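Putative secreted glycosylhydrolase (Parabacteroides distasonis ATCC 8503, PDB 3IMM) is probably a hydrolase of the 3-keto-disaccharide hydrolase family, with a concanavalin-like fold and a bound sodium ion. Local coordinates at residues D54-V59 with G120-M125; K8-K13 with R194-R199. All blocks are in the same frame, centred on the assembly; numbering follows the deposited sequence.

Interaction 1: D54-V59 with G120-M125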
# COMPACT_ATOMS: atom_id res chain seq x y z
N ASP A 54 4.95 8.97 -4.74
CA ASP A 54 4.11 9.45 -5.81
C ASP A 54 3.68 8.20 -6.51
O ASP A 54 4.45 7.23 -6.54
CB ASP A 54 4.88 10.35 -6.79
CG ASP A 54 5.50 11.59 -6.12
OD1 ASP A 54 5.12 11.93 -4.99
OD2 ASP A 54 6.40 12.23 -6.74
N PHE A 55 2.46 8.20 -7.06
CA PHE A 55 2.05 7.17 -7.98
C PHE A 55 1.13 7.72 -9.06
O PHE A 55 0.45 8.75 -8.85
CB PHE A 55 1.40 6.01 -7.23
CG PHE A 55 0.09 6.35 -6.63
CD1 PHE A 55 -1.11 6.15 -7.35
CD2 PHE A 55 0.01 6.82 -5.32
CE1 PHE A 55 -2.34 6.43 -6.77
CE2 PHE A 55 -1.23 7.13 -4.74
CZ PHE A 55 -2.39 6.95 -5.46
N LYS A 56 1.15 7.06 -10.22
CA LYS A 56 0.25 7.37 -11.36
C LYS A 56 -0.51 6.11 -11.74
O LYS A 56 0.06 5.04 -11.86
CB LYS A 56 1.09 7.86 -12.54
CG LYS A 56 0.36 8.19 -13.85
CD LYS A 56 1.33 8.83 -14.90
CE LYS A 56 2.28 7.81 -15.47
NZ LYS A 56 3.08 8.33 -16.58
N THR A 57 -1.80 6.25 -11.95
CA THR A 57 -2.61 5.11 -12.34
C THR A 57 -2.83 5.03 -13.83
O THR A 57 -2.61 5.99 -14.57
CB THR A 57 -3.99 5.13 -11.64
OG1 THR A 57 -4.76 6.20 -12.17
CG2 THR A 57 -3.83 5.30 -10.13
N ASP A 58 -3.23 3.83 -14.22
CA ASP A 58 -3.85 3.50 -15.48
C ASP A 58 -5.36 3.28 -15.21
O ASP A 58 -5.80 3.13 -14.04
CB ASP A 58 -3.28 2.15 -15.90
CG ASP A 58 -2.97 2.05 -17.35
OD1 ASP A 58 -3.28 2.99 -18.11
OD2 ASP A 58 -2.35 1.02 -17.71
N VAL A 59 -6.15 3.17 -16.27
CA VAL A 59 -7.55 2.86 -16.13
C VAL A 59 -7.61 1.49 -15.47
O VAL A 59 -6.98 0.56 -15.93
CB VAL A 59 -8.33 2.89 -17.50
CG1 VAL A 59 -9.73 2.33 -17.34
CG2 VAL A 59 -8.40 4.33 -18.04
N GLY A 120 -3.25 8.55 -15.42
CA GLY A 120 -2.23 9.41 -16.08
C GLY A 120 -1.84 10.71 -15.40
O GLY A 120 -0.95 11.42 -15.88
N GLU A 121 -2.50 11.02 -14.27
CA GLU A 121 -2.16 12.19 -13.46
C GLU A 121 -1.38 11.72 -12.26
O GLU A 121 -1.73 10.70 -11.71
CB GLU A 121 -3.41 12.88 -12.94
CG GLU A 121 -4.32 13.49 -13.99
CD GLU A 121 -3.59 14.42 -14.92
OE1 GLU A 121 -2.77 15.23 -14.42
OE2 GLU A 121 -3.82 14.35 -16.15
N TRP A 122 -0.36 12.47 -11.84
CA TRP A 122 0.45 12.04 -10.71
C TRP A 122 -0.25 12.31 -9.40
O TRP A 122 -0.88 13.35 -9.21
CB TRP A 122 1.87 12.64 -10.73
CG TRP A 122 2.76 11.87 -11.65
CD1 TRP A 122 2.98 12.14 -12.96
CD2 TRP A 122 3.48 10.65 -11.38
NE1 TRP A 122 3.80 11.20 -13.51
CE2 TRP A 122 4.13 10.28 -12.56
CE3 TRP A 122 3.64 9.86 -10.25
CZ2 TRP A 122 4.94 9.14 -12.65
CZ3 TRP A 122 4.41 8.70 -10.34
CH2 TRP A 122 5.06 8.36 -11.53
N ASN A 123 -0.15 11.32 -8.52
CA ASN A 123 -0.67 11.41 -7.16
C ASN A 123 0.45 11.40 -6.13
O ASN A 123 1.58 10.99 -6.42
CB ASN A 123 -1.57 10.22 -6.83
CG ASN A 123 -2.73 10.10 -7.76
OD1 ASN A 123 -3.81 10.65 -7.51
ND2 ASN A 123 -2.51 9.43 -8.87
N HIS A 124 0.12 11.85 -4.93
CA HIS A 124 1.05 11.76 -3.81
C HIS A 124 0.32 11.14 -2.62
O HIS A 124 -0.85 11.42 -2.38
CB HIS A 124 1.65 13.13 -3.45
CG HIS A 124 2.59 13.06 -2.31
ND1 HIS A 124 2.21 13.33 -1.02
CD2 HIS A 124 3.87 12.62 -2.24
CE1 HIS A 124 3.23 13.13 -0.21
NE2 HIS A 124 4.25 12.70 -0.92
N MSE A 125 1.02 10.25 -1.92
CA MSE A 125 0.49 9.58 -0.75
C MSE A 125 1.56 9.54 0.33
O MSE A 125 2.72 9.25 0.06
CB MSE A 125 0.03 8.16 -1.09
CG MSE A 125 -0.35 7.32 0.10
SE MSE A 125 -0.90 5.52 -0.44
CE MSE A 125 -2.61 6.04 -1.00
O HOH W 1 -3.22 8.69 -11.42
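The carbonyl oxygen of F55 is gripped twice by one residue: N123 N donates to F55 O over 2.7 Å, and N123 ND2 reaches the same F55 O at 3.0 Å from above the carbonyl plane, with F55 O close to the plane of the N123 side-chain amide. F55 N and N123 O close the other side of the pair, 3.0 Å apart. N123 CG stands anti to the carbonyl carbon (chi1 -58°), and the amide beyond it is nearly parallel to the F55 ring, the planes 16° apart. N123 CB sits over the ring centre in a CH-pi contact, 3.7 Å from the centroid, while CB of M125, a selenomethionine here, meets the ring at its edge. Beyond this pair, N123 ND2 also bonds a water that accepts from T57 N, and N123 OD1 is taken by K117 N and N139 ND2. On the opposite face of the sheet K56 CB sits over the six-membered ring of W122 in a second CH-pi contact, 3.7 Å from its centroid. D54 OD1 touches the edge of H124 at CD2, while D54 OD2 is held by R194 and N195 of strand 191-200. From these antiparallel strands F55 and M125 reach I84 and I82 of the facing sheet. This is the layering of a concanavalin-like beta sandwich, one face of the strand pair lining its interior.

Interaction 2: K8-K13 with R194-R199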
# COMPACT_ATOMS: atom_id res chain seq x y z
N LYS A 8 15.06 9.41 3.42
CA LYS A 8 15.95 8.69 2.50
C LYS A 8 15.10 7.91 1.49
O LYS A 8 13.96 7.48 1.79
CB LYS A 8 16.88 7.75 3.27
CG LYS A 8 16.19 6.46 3.70
CD LYS A 8 17.07 5.58 4.60
CE LYS A 8 16.28 4.37 5.09
NZ LYS A 8 17.00 3.39 5.95
N PRO A 9 15.66 7.72 0.28
CA PRO A 9 15.02 6.87 -0.68
C PRO A 9 14.79 5.47 -0.09
O PRO A 9 15.70 4.87 0.49
CB PRO A 9 16.02 6.86 -1.84
CG PRO A 9 17.27 7.32 -1.29
CD PRO A 9 16.94 8.27 -0.25
N LEU A 10 13.58 4.96 -0.21
CA LEU A 10 13.23 3.71 0.45
C LEU A 10 14.13 2.57 -0.03
O LEU A 10 14.47 1.68 0.74
CB LEU A 10 11.75 3.37 0.18
CG LEU A 10 11.22 2.07 0.76
CD1 LEU A 10 11.24 2.08 2.33
CD2 LEU A 10 9.79 1.77 0.18
N PHE A 11 14.47 2.57 -1.31
CA PHE A 11 15.20 1.45 -1.88
C PHE A 11 16.62 1.86 -2.20
O PHE A 11 17.31 1.15 -2.92
CB PHE A 11 14.50 0.86 -3.13
CG PHE A 11 13.12 0.31 -2.87
CD1 PHE A 11 12.88 -0.58 -1.82
CD2 PHE A 11 12.06 0.67 -3.71
CE1 PHE A 11 11.60 -1.08 -1.59
CE2 PHE A 11 10.80 0.12 -3.51
CZ PHE A 11 10.56 -0.74 -2.45
N GLY A 12 17.07 2.99 -1.64
CA GLY A 12 18.35 3.56 -1.97
C GLY A 12 18.41 4.00 -3.41
O GLY A 12 17.39 4.14 -4.05
N LYS A 13 19.61 4.19 -3.93
CA LYS A 13 19.81 4.48 -5.36
C LYS A 13 19.96 3.18 -6.12
O LYS A 13 20.56 2.22 -5.63
CB LYS A 13 21.06 5.30 -5.56
CG LYS A 13 21.15 6.55 -4.70
CD LYS A 13 22.60 7.07 -4.69
CE LYS A 13 22.76 8.29 -5.56
NZ LYS A 13 21.95 9.44 -4.99
N ARG A 194 7.19 6.85 -7.98
CA ARG A 194 8.38 7.68 -7.90
C ARG A 194 8.49 8.42 -6.60
O ARG A 194 7.55 8.47 -5.81
CB ARG A 194 8.50 8.67 -9.06
CG ARG A 194 7.55 9.72 -8.99
CD ARG A 194 7.80 10.84 -10.00
NE ARG A 194 6.78 11.80 -9.61
CZ ARG A 194 6.13 12.65 -10.37
NH1 ARG A 194 6.41 12.78 -11.64
NH2 ARG A 194 5.19 13.42 -9.81
N ASN A 195 9.68 8.96 -6.36
CA ASN A 195 9.97 9.65 -5.12
C ASN A 195 9.53 8.83 -3.89
O ASN A 195 8.93 9.37 -2.99
CB ASN A 195 9.28 11.03 -5.11
CG ASN A 195 9.90 11.98 -6.10
OD1 ASN A 195 11.11 12.11 -6.13
ND2 ASN A 195 9.07 12.65 -6.89
N ILE A 196 9.87 7.55 -3.85
CA ILE A 196 9.54 6.69 -2.72
C ILE A 196 10.62 6.88 -1.66
O ILE A 196 11.80 6.54 -1.86
CB ILE A 196 9.44 5.24 -3.11
CG1 ILE A 196 8.63 5.08 -4.39
CG2 ILE A 196 8.81 4.41 -2.00
CD1 ILE A 196 8.93 3.80 -5.10
N LYS A 197 10.19 7.44 -0.53
CA LYS A 197 11.09 7.82 0.55
C LYS A 197 10.47 7.61 1.92
O LYS A 197 9.27 7.48 2.09
CB LYS A 197 11.54 9.28 0.39
CG LYS A 197 10.38 10.32 0.30
CD LYS A 197 10.94 11.67 -0.06
CE LYS A 197 10.03 12.84 0.36
NZ LYS A 197 10.67 14.14 -0.08
N ILE A 198 11.33 7.55 2.91
CA ILE A 198 10.92 7.19 4.24
C ILE A 198 11.72 8.01 5.26
O ILE A 198 12.86 8.40 5.01
CB ILE A 198 11.09 5.67 4.47
CG1 ILE A 198 10.46 5.24 5.79
CG2 ILE A 198 12.60 5.23 4.39
CD1 ILE A 198 10.32 3.73 5.91
N ARG A 199 11.10 8.33 6.39
CA ARG A 199 11.85 8.79 7.56
C ARG A 199 11.16 8.37 8.83
O ARG A 199 9.98 8.03 8.83
CB ARG A 199 12.03 10.29 7.52
CG ARG A 199 10.82 11.05 7.70
CD ARG A 199 11.08 12.55 7.82
NE ARG A 199 9.77 13.21 7.77
CZ ARG A 199 9.58 14.50 7.55
NH1 ARG A 199 10.61 15.32 7.35
NH2 ARG A 199 8.35 14.97 7.47
O HOH W 2 13.72 4.24 -3.45
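L10 meets two isoleucines with separate branches: its CD2 lies 3.6 Å from I196 CG2, and its CD1 lies 4.0 Å from both I198 CG2 and I198 CD1. Two torsions set this fork, chi1 of 178° putting L10 CG anti to the backbone N and chi2 of 64° placing CD1. CD2 also rests over one face of the F11 ring, offset toward its rim, so one methyl is shared between I196 and an aromatic face. K8 behaves differently. Its chain is extended beyond CG and runs beside I198, pointing the same way, with K8 CE 3.8 Å from I198 CG2, and its NZ goes on to Y46 OH. On the other side of the strand, K197 touches K8 O through CB, and its amine end engages W7 in a cation-pi contact. The backbones are joined by K8 N to I198 O and I198 N to K8 O, both 2.9 Å, followed by a nearly straight bond from L10 N to I196 O. Strand 8-9 is outermost in its sheet, and the type I turn (P9 to G12) after it puts L10 between the two sheets, against I180 and T42, at the edge of this lectin-like sandwich.

How the interactions relate
Interactions 1 and 2 lie on one six-stranded sheet, their centres about 17 Å apart, and are joined because strands 49-57 and 191-200 are neighbours in it. Side chains add to the backbone pairing of D54 with R194: D54 OD2 forms a salt bridge with R194 NE at 2.9 Å and a probable hydrogen bond with N195 ND2 at 2.7 Å, while R194 makes a cation-pi pair with W122, R194 NH2 lying 3.4 Å from W122 CG. In sequence, interaction 1 is nested inside the loop closed by interaction 2, which pairs segments near the two ends of the chain. Neither contact supplies a ligand of the sodium ion, bound by N62, S63, E81 and Q83; the side chain of M125 is about 10 Å from the bound sodium ion.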